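PDB 5A9D: solute carrier family 15 member 1 from Mus musculus, which is the proton-coupled peptide transporter of the small intestine, probably taking up di- and tripeptides, represented here by its extracellular domain. Local coordinates for residues T18-P22 / G23-T27. Residues are numbered along the deposited sequence; the frame is centred on the assembly and turned at random.
Sequences TVHFP and GNSVT
Val19 and Val26 face each other as a hydrogen-bonded pair of a tight antiparallel hairpin, strands 18-21 and 24-27 running at 168° to one another. Their reciprocal backbone bonds are nearly straight, with Val19 N to Val26 O at 2.9 Å. At the closed end Phe21 N gives a bond of 2.8 Å to Asn24 O, while the return bond from Asn24 N reaches Phe21 O from above the carbonyl plane. This is a two-residue beta hairpin built on a type II turn, with Pro22 and Gly23 at the corner; Gly23 has a positive phi of 82°, a backbone conformation that glycine adopts more readily than other residues. The hairpin forms one edge of a four-stranded sheet in the immunoglobulin-like fold, strand 24-28 outermost and strand 49-52 beyond strand 17-21. On one face lie Thr18, His20, Ser25 and Thr27. Thr18 OG1 meets Thr27 OG1 at 2.8 Å, each hydroxyl sitting anti to its own carbonyl carbon, beside the backbone N, which brings the two oxygens together. Replacing Thr18 by valine would probably leave the Thr27 hydroxyl without this cross-strand partner. The other branch of Thr18, the methyl CG2, lies over one face of the His20 ring, offset toward its rim. His20 ND1 is hydrogen-bonded to Ser25 OG at 2.9 Å; a weak hydrogen bond between NE2 and Ser51 OG of strand 49-52 ties the other ring nitrogen to the neighbouring strand. On the opposite face the Phe21 ring and the Asn24 amide run side by side, their planes 18° apart, with Asn24 OD1 3.5 Å from Phe21 CB. Val19 CG1 sits over the ring's rim, and Phe40 stacks with the same ring from strand 32-41.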
ATOM      1  N   THR A  18     -16.800  -6.769  18.820  1.00 33.38           N
ATOM      2  CA  THR A  18     -16.129  -8.049  18.905  1.00 33.18           C
ATOM      3  C   THR A  18     -15.738  -8.556  17.506  1.00 37.64           C
ATOM      4  O   THR A  18     -16.544  -8.522  16.569  1.00 37.45           O
ATOM      5  CB  THR A  18     -17.044  -9.090  19.613  1.00 37.87           C
ATOM      6  OG1 THR A  18     -17.431  -8.612  20.905  1.00 41.45           O
ATOM      7  CG2 THR A  18     -16.379 -10.429  19.751  1.00 37.01           C
ATOM      8  N   VAL A  19     -14.513  -9.061  17.393  1.00 33.59           N
ATOM      9  CA  VAL A  19     -14.013  -9.707  16.185  1.00 32.85           C
ATOM     10  C   VAL A  19     -13.780 -11.152  16.564  1.00 36.16           C
ATOM     11  O   VAL A  19     -13.000 -11.439  17.488  1.00 34.26           O
ATOM     12  CB  VAL A  19     -12.724  -9.042  15.645  1.00 35.48           C
ATOM     13  CG1 VAL A  19     -12.250  -9.779  14.392  1.00 35.57           C
ATOM     14  CG2 VAL A  19     -12.974  -7.567  15.329  1.00 34.87           C
ATOM     15  N   HIS A  20     -14.474 -12.051  15.877  1.00 34.88           N
ATOM     16  CA  HIS A  20     -14.392 -13.486  16.116  1.00 37.80           C
ATOM     17  C   HIS A  20     -13.479 -14.095  15.081  1.00 44.99           C
ATOM     18  O   HIS A  20     -13.810 -14.150  13.900  1.00 46.26           O
ATOM     19  CB  HIS A  20     -15.782 -14.167  16.062  1.00 41.17           C
ATOM     20  CG  HIS A  20     -16.806 -13.565  16.972  1.00 45.21           C
ATOM     21  ND1 HIS A  20     -17.056 -14.100  18.223  1.00 48.46           N
ATOM     22  CD2 HIS A  20     -17.637 -12.514  16.768  1.00 47.09           C
ATOM     23  CE1 HIS A  20     -18.025 -13.361  18.742  1.00 47.90           C
ATOM     24  NE2 HIS A  20     -18.412 -12.397  17.898  1.00 47.79           N
ATOM     25  N   PHE A  21     -12.306 -14.497  15.527  1.00 41.97           N
ATOM     26  CA  PHE A  21     -11.313 -15.139  14.696  1.00 42.47           C
ATOM     27  C   PHE A  21     -11.458 -16.628  14.988  1.00 52.99           C
ATOM     28  O   PHE A  21     -12.007 -16.973  16.038  1.00 54.35           O
ATOM     29  CB  PHE A  21      -9.908 -14.685  15.114  1.00 41.60           C
ATOM     30  CG  PHE A  21      -9.583 -13.236  14.867  1.00 39.74           C
ATOM     31  CD1 PHE A  21      -9.184 -12.803  13.598  1.00 42.31           C
ATOM     32  CD2 PHE A  21      -9.595 -12.312  15.915  1.00 38.86           C
ATOM     33  CE1 PHE A  21      -8.820 -11.465  13.376  1.00 40.56           C
ATOM     34  CE2 PHE A  21      -9.254 -10.978  15.694  1.00 40.17           C
ATOM     35  CZ  PHE A  21      -8.843 -10.568  14.429  1.00 38.31           C
ATOM     36  N   PRO A  22     -10.992 -17.555  14.138  1.00 53.68           N
ATOM     37  CA  PRO A  22     -11.151 -18.981  14.492  1.00 57.91           C
ATOM     38  C   PRO A  22     -10.368 -19.328  15.770  1.00 62.85           C
ATOM     39  O   PRO A  22      -9.179 -19.028  15.895  1.00 62.55           O
ATOM     40  CB  PRO A  22     -10.663 -19.722  13.235  1.00 61.07           C
ATOM     41  CG  PRO A  22     -10.737 -18.685  12.129  1.00 62.38           C
ATOM     42  CD  PRO A  22     -10.340 -17.403  12.827  1.00 54.27           C
ATOM     43  N   GLY A  23     -11.104 -19.817  16.754  1.00 61.95           N
ATOM     44  CA  GLY A  23     -10.587 -20.190  18.064  1.00 62.61           C
ATOM     45  C   GLY A  23     -10.394 -19.065  19.071  1.00 62.22           C
ATOM     46  O   GLY A  23     -10.057 -19.352  20.226  1.00 61.91           O
ATOM     47  N   ASN A  24     -10.561 -17.773  18.656  1.00 53.81           N
ATOM     48  CA  ASN A  24     -10.361 -16.666  19.587  1.00 50.87           C
ATOM     49  C   ASN A  24     -11.171 -15.392  19.223  1.00 48.42           C
ATOM     50  O   ASN A  24     -11.185 -14.939  18.075  1.00 45.51           O
ATOM     51  CB  ASN A  24      -8.847 -16.391  19.811  1.00 54.63           C
ATOM     52  CG  ASN A  24      -8.247 -15.125  19.304  1.00 81.63           C
ATOM     53  OD1 ASN A  24      -8.068 -14.908  18.104  1.00 76.65           O
ATOM     54  ND2 ASN A  24      -7.799 -14.302  20.243  1.00 75.65           N
ATOM     55  N   SER A  25     -11.890 -14.854  20.224  1.00 42.64           N
ATOM     56  CA  SER A  25     -12.690 -13.636  20.092  1.00 40.86           C
ATOM     57  C   SER A  25     -12.082 -12.503  20.893  1.00 45.36           C
ATOM     58  O   SER A  25     -11.652 -12.696  22.037  1.00 47.64           O
ATOM     59  CB  SER A  25     -14.119 -13.863  20.554  1.00 44.91           C
ATOM     60  OG  SER A  25     -14.751 -14.829  19.735  1.00 56.70           O
ATOM     61  N   VAL A  26     -12.046 -11.323  20.294  1.00 39.73           N
ATOM     62  CA  VAL A  26     -11.496 -10.132  20.922  1.00 38.41           C
ATOM     63  C   VAL A  26     -12.570  -9.068  20.981  1.00 37.44           C
ATOM     64  O   VAL A  26     -13.111  -8.677  19.939  1.00 34.63           O
ATOM     65  CB  VAL A  26     -10.225  -9.620  20.196  1.00 43.45           C
ATOM     66  CG1 VAL A  26      -9.772  -8.273  20.780  1.00 42.91           C
ATOM     67  CG2 VAL A  26      -9.104 -10.638  20.325  1.00 45.04           C
ATOM     68  N   THR A  27     -12.889  -8.607  22.204  1.00 34.28           N
ATOM     69  CA  THR A  27     -13.853  -7.522  22.398  1.00 34.49           C
ATOM     70  C   THR A  27     -13.067  -6.263  22.779  1.00 36.17           C
ATOM     71  O   THR A  27     -12.304  -6.286  23.751  1.00 35.19           O
ATOM     72  CB  THR A  27     -14.910  -7.897  23.410  1.00 36.91           C
ATOM     73  OG1 THR A  27     -15.570  -9.071  22.960  1.00 35.86           O
ATOM     74  CG2 THR A  27     -15.940  -6.809  23.590  1.00 37.72           C
TER